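Local atomic coordinates of glutathione S-transferase (Sphingobium chungbukense, PDB entry 6M1T), a protein that binds glutathione as a beta-class glutathione S-transferase and probably transfers it to electrophilic compounds in detoxification. Residues K2-P7 against V28-A33; C10-H15 against K196-V201; S99-E104 against I156-M161. All coordinates share one frame; numbering follows the deposited sequence. Where two conformers were deposited one is given.

Contact 1: K2-P7 against V28-A33; sequences KLFISP and VKVDLA
Phe4 pairs with Val28 and Ile5 with Lys29 in parallel register, strand 2-5 and the 28-31 part of strand 26-31 approaching to 4.7 Å with their directions 33° apart. These are the two parallel strands of the beta-alpha-beta unit that opens the thioredoxin-like N-terminal domain, with helix 12-21 as the crossover between them. Three backbone bonds sew them together: Val28 N to Leu3 O at 2.8 Å, Ile5 N to Val28 O at 2.9 Å, and Val30 N to Ile5 O at 2.8 Å. The Val28 carbonyl does double duty, since the CA-H of Phe4 also points at it, with Phe4 CA 3.3 Å from Val28 O. On the sheet face carrying Phe4 and Val28, the two side chains lie side by side and point the same way. Phe4 CE2 comes 3.8 Å from Val28 CG1, which meets the ring obliquely, while Val30 CG2 sits at the ring edge near its plane and also touches Phe4 CB. Phe43 and Val37 add to the packing round this ring. On the other face, Ile5 and Lys29 meet more loosely, CG1 to CG. Ile5 has CG1 between its backbone N and carbonyl carbon (chi1 68°), which brings that methylene over the Val28 carbonyl, with Ile5 CG1 3.7 Å from Val28 O. Past the strand ends the contact reaches the glutathione pocket: Leu32, which touches the bound ligand, turns its CD1 branch onto Ser6, with Leu32 CD1 3.7 Å from Ser6 CB and equally near OG.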
loop_
_atom_site.group_PDB
_atom_site.type_symbol
_atom_site.label_atom_id
_atom_site.label_comp_id
_atom_site.label_asym_id
_atom_site.label_seq_id
_atom_site.Cartn_x
_atom_site.Cartn_y
_atom_site.Cartn_z
ATOM N N LYS A 2 10.194 -19.920 -3.618
ATOM C CA LYS A 2 10.871 -19.647 -2.330
ATOM C C LYS A 2 10.252 -18.371 -1.769
ATOM O O LYS A 2 10.280 -17.322 -2.458
ATOM C CB LYS A 2 12.376 -19.403 -2.473
ATOM C CG LYS A 2 13.236 -20.558 -2.960
ATOM C CD LYS A 2 14.707 -20.278 -2.739
ATOM C CE LYS A 2 15.592 -20.830 -3.831
ATOM N NZ LYS A 2 15.620 -19.900 -4.988
ATOM N N LEU A 3 9.763 -18.449 -0.552
ATOM C CA LEU A 3 9.387 -17.273 0.242
ATOM C C LEU A 3 10.509 -16.918 1.231
ATOM O O LEU A 3 10.910 -17.787 2.000
ATOM C CB LEU A 3 8.096 -17.585 1.003
ATOM C CG LEU A 3 7.587 -16.404 1.802
ATOM C CD1 LEU A 3 7.071 -15.276 0.888
ATOM C CD2 LEU A 3 6.510 -16.873 2.780
ATOM N N PHE A 4 10.956 -15.657 1.207
ATOM C CA PHE A 4 11.990 -15.109 2.101
ATOM C C PHE A 4 11.300 -14.465 3.277
ATOM O O PHE A 4 10.438 -13.605 3.042
ATOM C CB PHE A 4 12.918 -14.136 1.364
ATOM C CG PHE A 4 13.723 -14.842 0.311
ATOM C CD1 PHE A 4 13.176 -15.131 -0.928
ATOM C CD2 PHE A 4 15.002 -15.289 0.594
ATOM C CE1 PHE A 4 13.917 -15.810 -1.883
ATOM C CE2 PHE A 4 15.741 -15.959 -0.364
ATOM C CZ PHE A 4 15.197 -16.224 -1.601
ATOM N N ILE A 5 11.635 -14.952 4.464
ATOM C CA ILE A 5 10.971 -14.587 5.728
ATOM C C ILE A 5 11.972 -14.107 6.775
ATOM O O ILE A 5 13.156 -14.444 6.722
ATOM C CB ILE A 5 10.142 -15.765 6.277
ATOM C CG1 ILE A 5 10.980 -16.949 6.753
ATOM C CG2 ILE A 5 9.114 -16.184 5.249
ATOM C CD1 ILE A 5 10.203 -17.857 7.718
ATOM N N SER A 6 11.399 -13.457 7.782
ATOM C CA SER A 6 11.993 -13.290 9.127
ATOM C C SER A 6 10.895 -13.633 10.141
ATOM O O SER A 6 9.791 -13.112 10.058
ATOM C CB SER A 6 12.527 -11.882 9.264
ATOM O OG SER A 6 13.122 -11.745 10.542
ATOM N N PRO A 7 11.118 -14.566 11.090
ATOM C CA PRO A 7 10.017 -15.054 11.935
ATOM C C PRO A 7 9.255 -13.926 12.611
ATOM O O PRO A 7 9.863 -13.059 13.247
ATOM C CB PRO A 7 10.694 -15.945 12.975
ATOM C CG PRO A 7 11.942 -16.387 12.267
ATOM C CD PRO A 7 12.399 -15.194 11.438
ATOM N N VAL A 28 12.583 -19.552 3.442
ATOM C CA VAL A 28 14.040 -19.299 3.625
ATOM C C VAL A 28 14.203 -18.095 4.555
ATOM O O VAL A 28 13.648 -17.050 4.238
ATOM C CB VAL A 28 14.659 -19.092 2.232
ATOM C CG1 VAL A 28 16.112 -18.712 2.289
ATOM C CG2 VAL A 28 14.472 -20.365 1.395
ATOM N N LYS A 29 14.915 -18.258 5.677
ATOM C CA LYS A 29 15.117 -17.190 6.688
ATOM C C LYS A 29 16.174 -16.185 6.186
ATOM O O LYS A 29 17.180 -16.572 5.549
ATOM C CB LYS A 29 15.461 -17.785 8.056
ATOM C CG LYS A 29 14.326 -18.586 8.684
ATOM C CD LYS A 29 14.579 -18.969 10.147
ATOM C CE LYS A 29 15.100 -20.378 10.332
ATOM N NZ LYS A 29 14.011 -21.381 10.187
ATOM N N VAL A 30 15.920 -14.913 6.449
ATOM C CA VAL A 30 16.883 -13.803 6.219
ATOM C C VAL A 30 17.228 -13.182 7.571
ATOM O O VAL A 30 16.296 -12.890 8.377
ATOM C CB VAL A 30 16.290 -12.740 5.282
ATOM C CG1 VAL A 30 17.295 -11.627 4.976
ATOM C CG2 VAL A 30 15.751 -13.375 4.001
ATOM N N ASP A 31 18.502 -12.849 7.737
ATOM C CA ASP A 31 19.002 -12.036 8.870
ATOM C C ASP A 31 18.832 -10.593 8.427
ATOM O O ASP A 31 19.493 -10.210 7.465
ATOM C CB ASP A 31 20.469 -12.356 9.209
ATOM C CG ASP A 31 20.943 -11.610 10.453
ATOM O OD1 ASP A 31 20.578 -10.388 10.594
ATOM O OD2 ASP A 31 21.615 -12.252 11.317
ATOM N N LEU A 32 17.882 -9.879 9.003
ATOM C CA LEU A 32 17.499 -8.523 8.487
ATOM C C LEU A 32 18.619 -7.510 8.807
ATOM O O LEU A 32 18.731 -6.486 8.093
ATOM C CB LEU A 32 16.146 -8.162 9.103
ATOM C CG LEU A 32 14.960 -8.907 8.492
ATOM C CD1 LEU A 32 13.674 -8.408 9.114
ATOM C CD2 LEU A 32 14.957 -8.786 6.953
ATOM N N ALA A 33 19.486 -7.831 9.776
ATOM C CA ALA A 33 20.545 -6.939 10.294
ATOM C C ALA A 33 21.702 -6.960 9.314
ATOM O O ALA A 33 22.197 -5.890 9.040
ATOM C CB ALA A 33 20.923 -7.345 11.702
#

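Contact 2: C10-H15 against K196-V201; sequences CSLAPH and KAEGLV. With GSH (glutathione), chain C.
His15 and Glu198 reach toward each other tip to tip, and His15 ND1 donates to Glu198 OE2 at 2.7 Å in a nearly straight bond (173°). This His-carboxylate pair joins helix 12-21 of the thioredoxin-like domain to the end of the last helix, 189-198. The oxygen lies 3° from the imidazole plane, and ND1 meets it on the anti side of the carboxylate; ring and carboxylate are nearly coplanar, 22° apart. Glu198 CG comes up in the ring plane as well, and Ala197 CB touches the same edge at His15 CE1. Leu12 crosses Glu198 obliquely, setting its CD1 branch 3.5 Å from Glu198 OE2, while its other branch, CD2, meets Leu200 CD1 tip to tip.

One step further out, a water bridges Ser11 OG and Glu198 OE2, accepting from the serine and donating, at a short distance, to the carboxylate. The other carboxylate oxygen, OE1, accepts from the backbone N of Gly8, and His15 NE2 is bonded to Arg19, which fixes the ring at both nitrogens. Behind Glu198 the helix ends in a Schellman motif at Gly199, whose positive phi turns the chain so that Leu200 comes back to Leu12. At the far end of 10-15 lies the glutathione site, where Cys10 SG stands 3.1 Å from the ligand sulphur SG2.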
loop_
_atom_site.group_PDB
_atom_site.type_symbol
_atom_site.label_atom_id
_atom_site.label_comp_id
_atom_site.label_asym_id
_atom_site.label_seq_id
_atom_site.Cartn_x
_atom_site.Cartn_y
_atom_site.Cartn_z
ATOM N N CYS A 10 6.186 -9.249 8.812
ATOM C CA CYS A 10 4.971 -9.209 7.962
ATOM C C CYS A 10 5.046 -10.324 6.906
ATOM O O CYS A 10 3.956 -10.682 6.321
ATOM C CB CYS A 10 4.767 -7.833 7.350
ATOM S SG CYS A 10 6.221 -7.443 6.357
ATOM N N SER A 11 6.221 -10.946 6.700
ATOM C CA SER A 11 6.391 -12.170 5.859
ATOM C C SER A 11 5.575 -13.376 6.354
ATOM O O SER A 11 5.315 -14.315 5.519
ATOM C CB SER A 11 7.857 -12.540 5.689
ATOM O OG SER A 11 8.537 -12.558 6.924
ATOM N N LEU A 12 5.190 -13.401 7.634
ATOM C CA LEU A 12 4.278 -14.475 8.135
ATOM C C LEU A 12 3.003 -14.516 7.284
ATOM O O LEU A 12 2.447 -15.589 7.108
ATOM C CB LEU A 12 4.022 -14.248 9.619
ATOM C CG LEU A 12 3.109 -15.238 10.336
ATOM C CD1 LEU A 12 3.638 -16.672 10.278
ATOM C CD2 LEU A 12 2.954 -14.798 11.771
ATOM N N ALA A 13 2.545 -13.384 6.730
ATOM C CA ALA A 13 1.258 -13.338 6.018
ATOM C C ALA A 13 1.294 -14.232 4.776
ATOM O O ALA A 13 0.488 -15.183 4.672
ATOM C CB ALA A 13 0.838 -11.922 5.703
ATOM N N PRO A 14 2.244 -14.029 3.836
ATOM C CA PRO A 14 2.355 -14.931 2.701
ATOM C C PRO A 14 2.732 -16.363 3.125
ATOM O O PRO A 14 2.323 -17.308 2.417
ATOM C CB PRO A 14 3.365 -14.259 1.747
ATOM C CG PRO A 14 4.063 -13.269 2.612
ATOM C CD PRO A 14 3.089 -12.839 3.698
ATOM N N HIS A 15 3.474 -16.530 4.221
ATOM C CA HIS A 15 3.752 -17.889 4.785
ATOM C C HIS A 15 2.415 -18.606 5.042
ATOM O O HIS A 15 2.228 -19.759 4.561
ATOM C CB HIS A 15 4.609 -17.776 6.057
ATOM C CG HIS A 15 5.204 -19.062 6.526
ATOM N ND1 HIS A 15 6.087 -19.122 7.595
ATOM C CD2 HIS A 15 5.110 -20.312 6.041
ATOM C CE1 HIS A 15 6.434 -20.393 7.804
ATOM N NE2 HIS A 15 5.886 -21.136 6.829
ATOM N N LYS A 196 4.213 -22.445 14.135
ATOM C CA LYS A 196 5.157 -23.472 14.628
ATOM C C LYS A 196 6.422 -23.450 13.769
ATOM O O LYS A 196 7.524 -23.405 14.357
ATOM C CB LYS A 196 4.494 -24.865 14.680
ATOM C CG LYS A 196 5.318 -25.934 15.392
ATOM C CD LYS A 196 4.550 -27.178 15.806
ATOM C CE LYS A 196 5.399 -28.213 16.526
ATOM N NZ LYS A 196 4.835 -29.587 16.387
ATOM N N ALA A 197 6.312 -23.465 12.431
ATOM C CA ALA A 197 7.490 -23.453 11.528
ATOM C C ALA A 197 8.393 -22.227 11.775
ATOM O O ALA A 197 9.608 -22.342 11.513
ATOM C CB ALA A 197 7.053 -23.523 10.073
ATOM N N GLU A 198 7.845 -21.093 12.211
ATOM C CA GLU A 198 8.622 -19.841 12.429
ATOM C C GLU A 198 9.118 -19.756 13.885
ATOM O O GLU A 198 10.004 -18.895 14.154
ATOM C CB GLU A 198 7.808 -18.599 12.092
ATOM C CG GLU A 198 7.571 -18.451 10.596
ATOM C CD GLU A 198 7.172 -17.052 10.141
ATOM O OE1 GLU A 198 7.212 -16.125 10.971
ATOM O OE2 GLU A 198 6.830 -16.893 8.939
ATOM N N GLY A 199 8.659 -20.687 14.735
ATOM C CA GLY A 199 9.097 -20.802 16.145
ATOM C C GLY A 199 8.341 -19.835 17.022
ATOM O O GLY A 199 8.912 -19.362 17.999
ATOM N N LEU A 200 7.103 -19.507 16.685
ATOM C CA LEU A 200 6.372 -18.414 17.375
ATOM C C LEU A 200 5.445 -18.996 18.459
ATOM O O LEU A 200 4.928 -18.199 19.234
ATOM C CB LEU A 200 5.581 -17.592 16.359
ATOM C CG LEU A 200 6.410 -16.969 15.232
ATOM C CD1 LEU A 200 5.492 -16.259 14.260
ATOM C CD2 LEU A 200 7.488 -16.035 15.765
ATOM N N VAL A 201 5.206 -20.312 18.426
ATOM C CA VAL A 201 4.439 -21.092 19.440
ATOM C C VAL A 201 5.234 -22.376 19.673
ATOM O O VAL A 201 5.096 -22.978 20.716
ATOM C CB VAL A 201 2.986 -21.405 19.021
ATOM C CG1 VAL A 201 2.076 -20.189 19.088
ATOM C CG2 VAL A 201 2.912 -22.069 17.654
ATOM O OXT VAL A 201 6.021 -22.802 18.832
HETATM N N1 GSH C . 5.939 -2.332 1.927
HETATM C CA1 GSH C . 6.576 -3.633 2.198
HETATM C C1 GSH C . 5.555 -4.765 2.012
HETATM O O11 GSH C . 4.366 -4.453 2.152
HETATM O O12 GSH C . 6.018 -5.923 1.734
HETATM C CB1 GSH C . 7.116 -3.599 3.631
HETATM C CG1 GSH C . 8.075 -4.709 3.965
HETATM C CD1 GSH C . 8.707 -4.451 5.332
HETATM O OE1 GSH C . 8.757 -3.327 5.848
HETATM N N2 GSH C . 9.256 -5.509 5.912
HETATM C CA2 GSH C . 9.980 -5.505 7.167
HETATM C C2 GSH C . 11.482 -5.579 6.953
HETATM O O2 GSH C . 11.952 -6.416 6.182
HETATM C CB2 GSH C . 9.521 -6.637 8.084
HETATM S SG2 GSH C . 7.859 -6.385 8.784
HETATM N N3 GSH C . 12.205 -4.660 7.567
HETATM C CA3 GSH C . 13.645 -4.624 7.490
HETATM C C3 GSH C . 14.179 -3.265 7.031
HETATM O O31 GSH C . 13.358 -2.440 6.580
HETATM O O32 GSH C . 15.412 -3.081 7.111
HETATM O O HOH W 1 7.810 -14.602 8.484
#

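Contact 3: S99-E104 against I156-M161; sequences SFLGSE and IYLFVM. With GSH (glutathione), chain G.
Two core helices of the all-helical C-terminal domain, 89-108 and 153-162, pack here through Leu101 and Tyr157; their local axes come within 10.3 Å at 33°. Leu101 carries most of the contact. Its side chain and that of Tyr157 slide past each other in opposite directions, with Leu101 CD1 3.6 Å from Tyr157 CD2, while its CD2 meets Leu158 CD1 where those two leucines cross at about a right angle. Met161 adds its CE methyl, 3.5 Å from Leu101 CB, which rests over one face of the Tyr157 ring, toward the rim. Tyr157 holds CG anti to its backbone N (chi1 -163°), sending the ring toward helix 89-108. Its OH lies 3.3 Å from Gly102 CA, where the absence of a side chain allows so close an approach. From the other side of helix 89-108, Glu104 OE1 accepts from the amine N1 of a glutathione at 2.9 Å, a ligand held mainly by the second subunit. The interface is thus largely apolar, while its margins serve two glutathione sites: Tyr157 touches one ligand, and Glu104, whose OE2 also pairs with Lys107 of the second subunit, probably helps balance the charge of the other's amino group.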
loop_
_atom_site.group_PDB
_atom_site.type_symbol
_atom_site.label_atom_id
_atom_site.label_comp_id
_atom_site.label_asym_id
_atom_site.label_seq_id
_atom_site.Cartn_x
_atom_site.Cartn_y
_atom_site.Cartn_z
ATOM N N SER A 99 -3.943 -2.367 0.733
ATOM C CA SER A 99 -3.216 -1.061 0.634
ATOM C C SER A 99 -3.322 -0.348 1.985
ATOM O O SER A 99 -2.306 0.195 2.462
ATOM C CB SER A 99 -3.639 -0.168 -0.577
ATOM O OG SER A 99 -3.083 1.062 -0.088
ATOM N N PHE A 100 -4.479 -0.397 2.658
ATOM C CA PHE A 100 -4.627 0.232 3.978
ATOM C C PHE A 100 -3.699 -0.454 5.002
ATOM O O PHE A 100 -3.031 0.233 5.828
ATOM C CB PHE A 100 -6.072 0.160 4.474
ATOM C CG PHE A 100 -6.191 0.590 5.891
ATOM C CD1 PHE A 100 -6.317 1.926 6.228
ATOM C CD2 PHE A 100 -6.224 -0.360 6.895
ATOM C CE1 PHE A 100 -6.450 2.319 7.556
ATOM C CE2 PHE A 100 -6.334 0.030 8.220
ATOM C CZ PHE A 100 -6.467 1.364 8.554
ATOM N N LEU A 101 -3.655 -1.789 4.991
ATOM C CA LEU A 101 -2.823 -2.523 5.970
ATOM C C LEU A 101 -1.321 -2.197 5.754
ATOM O O LEU A 101 -0.654 -1.954 6.738
ATOM C CB LEU A 101 -3.110 -4.012 5.815
ATOM C CG LEU A 101 -4.510 -4.428 6.287
ATOM C CD1 LEU A 101 -4.749 -5.903 5.996
ATOM C CD2 LEU A 101 -4.668 -4.140 7.741
ATOM N N GLY A 102 -0.858 -2.205 4.516
ATOM C CA GLY A 102 0.562 -1.969 4.155
ATOM C C GLY A 102 0.990 -0.514 4.312
ATOM O O GLY A 102 2.107 -0.269 4.793
ATOM N N SER A 103 0.115 0.418 3.960
ATOM C CA SER A 103 0.426 1.860 3.836
ATOM C C SER A 103 0.059 2.597 5.130
ATOM O O SER A 103 0.719 3.572 5.448
ATOM C CB SER A 103 -0.249 2.400 2.553
ATOM O OG SER A 103 0.667 1.753 1.650
ATOM N N GLU A 104 -0.940 2.165 5.898
ATOM C CA GLU A 104 -1.360 2.943 7.103
ATOM C C GLU A 104 -1.049 2.158 8.392
ATOM O O GLU A 104 -0.333 2.679 9.223
ATOM C CB GLU A 104 -2.854 3.256 7.036
ATOM C CG GLU A 104 -3.248 4.023 5.775
ATOM C CD GLU A 104 -2.674 5.434 5.691
ATOM O OE1 GLU A 104 -2.793 6.056 4.627
ATOM O OE2 GLU A 104 -2.086 5.897 6.659
ATOM N N ILE A 156 -5.632 -12.683 6.664
ATOM C CA ILE A 156 -4.293 -13.238 7.009
ATOM C C ILE A 156 -3.356 -12.071 7.360
ATOM O O ILE A 156 -2.665 -12.106 8.351
ATOM C CB ILE A 156 -3.734 -14.097 5.875
ATOM C CG1 ILE A 156 -4.572 -15.368 5.626
ATOM C CG2 ILE A 156 -2.281 -14.421 6.253
ATOM C CD1 ILE A 156 -4.131 -16.142 4.378
ATOM N N TYR A 157 -3.336 -11.052 6.531
ATOM C CA TYR A 157 -2.422 -9.890 6.692
ATOM C C TYR A 157 -2.742 -9.121 7.980
ATOM O O TYR A 157 -1.836 -8.865 8.790
ATOM C CB TYR A 157 -2.592 -9.043 5.454
ATOM C CG TYR A 157 -1.524 -8.024 5.171
ATOM C CD1 TYR A 157 -0.232 -8.114 5.669
ATOM C CD2 TYR A 157 -1.817 -7.022 4.265
ATOM C CE1 TYR A 157 0.727 -7.158 5.334
ATOM C CE2 TYR A 157 -0.870 -6.088 3.892
ATOM C CZ TYR A 157 0.405 -6.162 4.415
ATOM O OH TYR A 157 1.299 -5.180 4.058
ATOM N N LEU A 158 -4.039 -8.856 8.236
ATOM C CA LEU A 158 -4.469 -8.143 9.460
ATOM C C LEU A 158 -4.078 -8.988 10.662
ATOM O O LEU A 158 -3.497 -8.424 11.601
ATOM C CB LEU A 158 -5.975 -7.866 9.454
ATOM C CG LEU A 158 -6.542 -7.220 10.717
ATOM C CD1 LEU A 158 -5.811 -5.912 11.061
ATOM C CD2 LEU A 158 -8.048 -6.997 10.550
ATOM N N PHE A 159 -4.411 -10.290 10.623
ATOM C CA PHE A 159 -4.106 -11.222 11.745
ATOM C C PHE A 159 -2.635 -11.113 12.140
ATOM O O PHE A 159 -2.317 -10.970 13.299
ATOM C CB PHE A 159 -4.391 -12.655 11.323
ATOM C CG PHE A 159 -3.958 -13.680 12.321
ATOM C CD1 PHE A 159 -4.759 -13.941 13.420
ATOM C CD2 PHE A 159 -2.828 -14.462 12.101
ATOM C CE1 PHE A 159 -4.427 -14.939 14.322
ATOM C CE2 PHE A 159 -2.497 -15.461 13.007
ATOM C CZ PHE A 159 -3.277 -15.674 14.128
ATOM N N VAL A 160 -1.730 -11.107 11.148
ATOM C CA VAL A 160 -0.272 -11.043 11.435
ATOM C C VAL A 160 0.063 -9.757 12.198
ATOM O O VAL A 160 0.723 -9.832 13.238
ATOM C CB VAL A 160 0.588 -11.234 10.176
ATOM C CG1 VAL A 160 2.044 -10.891 10.457
ATOM C CG2 VAL A 160 0.437 -12.636 9.649
ATOM N N MET A 161 -0.380 -8.603 11.733
ATOM C CA MET A 161 -0.119 -7.304 12.386
ATOM C C MET A 161 -0.821 -7.198 13.757
ATOM O O MET A 161 -0.288 -6.516 14.596
ATOM C CB MET A 161 -0.554 -6.173 11.443
ATOM C CG MET A 161 0.216 -6.218 10.121
ATOM S SD MET A 161 -0.109 -4.681 9.165
ATOM C CE MET A 161 -0.335 -5.337 7.527
HETATM N N1 GSH G . -2.843 5.260 1.878
HETATM C CA1 GSH G . -3.750 6.320 1.369
HETATM C C1 GSH G . -3.913 6.183 -0.170
HETATM O O11 GSH G . -5.017 6.550 -0.678
HETATM O O12 GSH G . -2.971 5.677 -0.812
HETATM C CB1 GSH G . -3.175 7.658 1.857
HETATM C CG1 GSH G . -3.927 8.878 1.355
HETATM C CD1 GSH G . -3.380 10.125 2.019
HETATM O OE1 GSH G . -2.526 10.068 2.905
HETATM N N2 GSH G . -3.912 11.264 1.592
HETATM C CA2 GSH G . -3.585 12.577 2.112
HETATM C C2 GSH G . -4.655 13.106 3.054
HETATM O O2 GSH G . -5.855 13.040 2.782
HETATM C CB2 GSH G . -3.316 13.530 0.954
HETATM S SG2 GSH G . -1.813 13.108 0.048
HETATM N N3 GSH G . -4.227 13.641 4.180
HETATM C CA3 GSH G . -5.123 14.249 5.129
HETATM C C3 GSH G . -5.082 13.535 6.475
HETATM O O31 GSH G . -5.797 13.998 7.378
HETATM O O32 GSH G . -4.311 12.546 6.575
#

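In the fold
From the N terminus, strand 2-5 leads through helix 12-21 to strand 26-31, and contact 1 closes this first short loop within the thioredoxin-like domain. Contact 2 starts inside that loop, at 10-15, but finds its partner at the C terminus, so the two cross along the chain and nearly the whole protein lies between the ends of contact 2. They also touch: Ser6 N lies 3.1 Å from Ser11 OG. Contact 3 falls within the long span of contact 2 and follows contact 1 in series, joining two helices of the C-terminal domain. Ala13 and Leu12 pack on Ile156, Tyr157 and Val160, linking contacts 2 and 3 across the domain boundary.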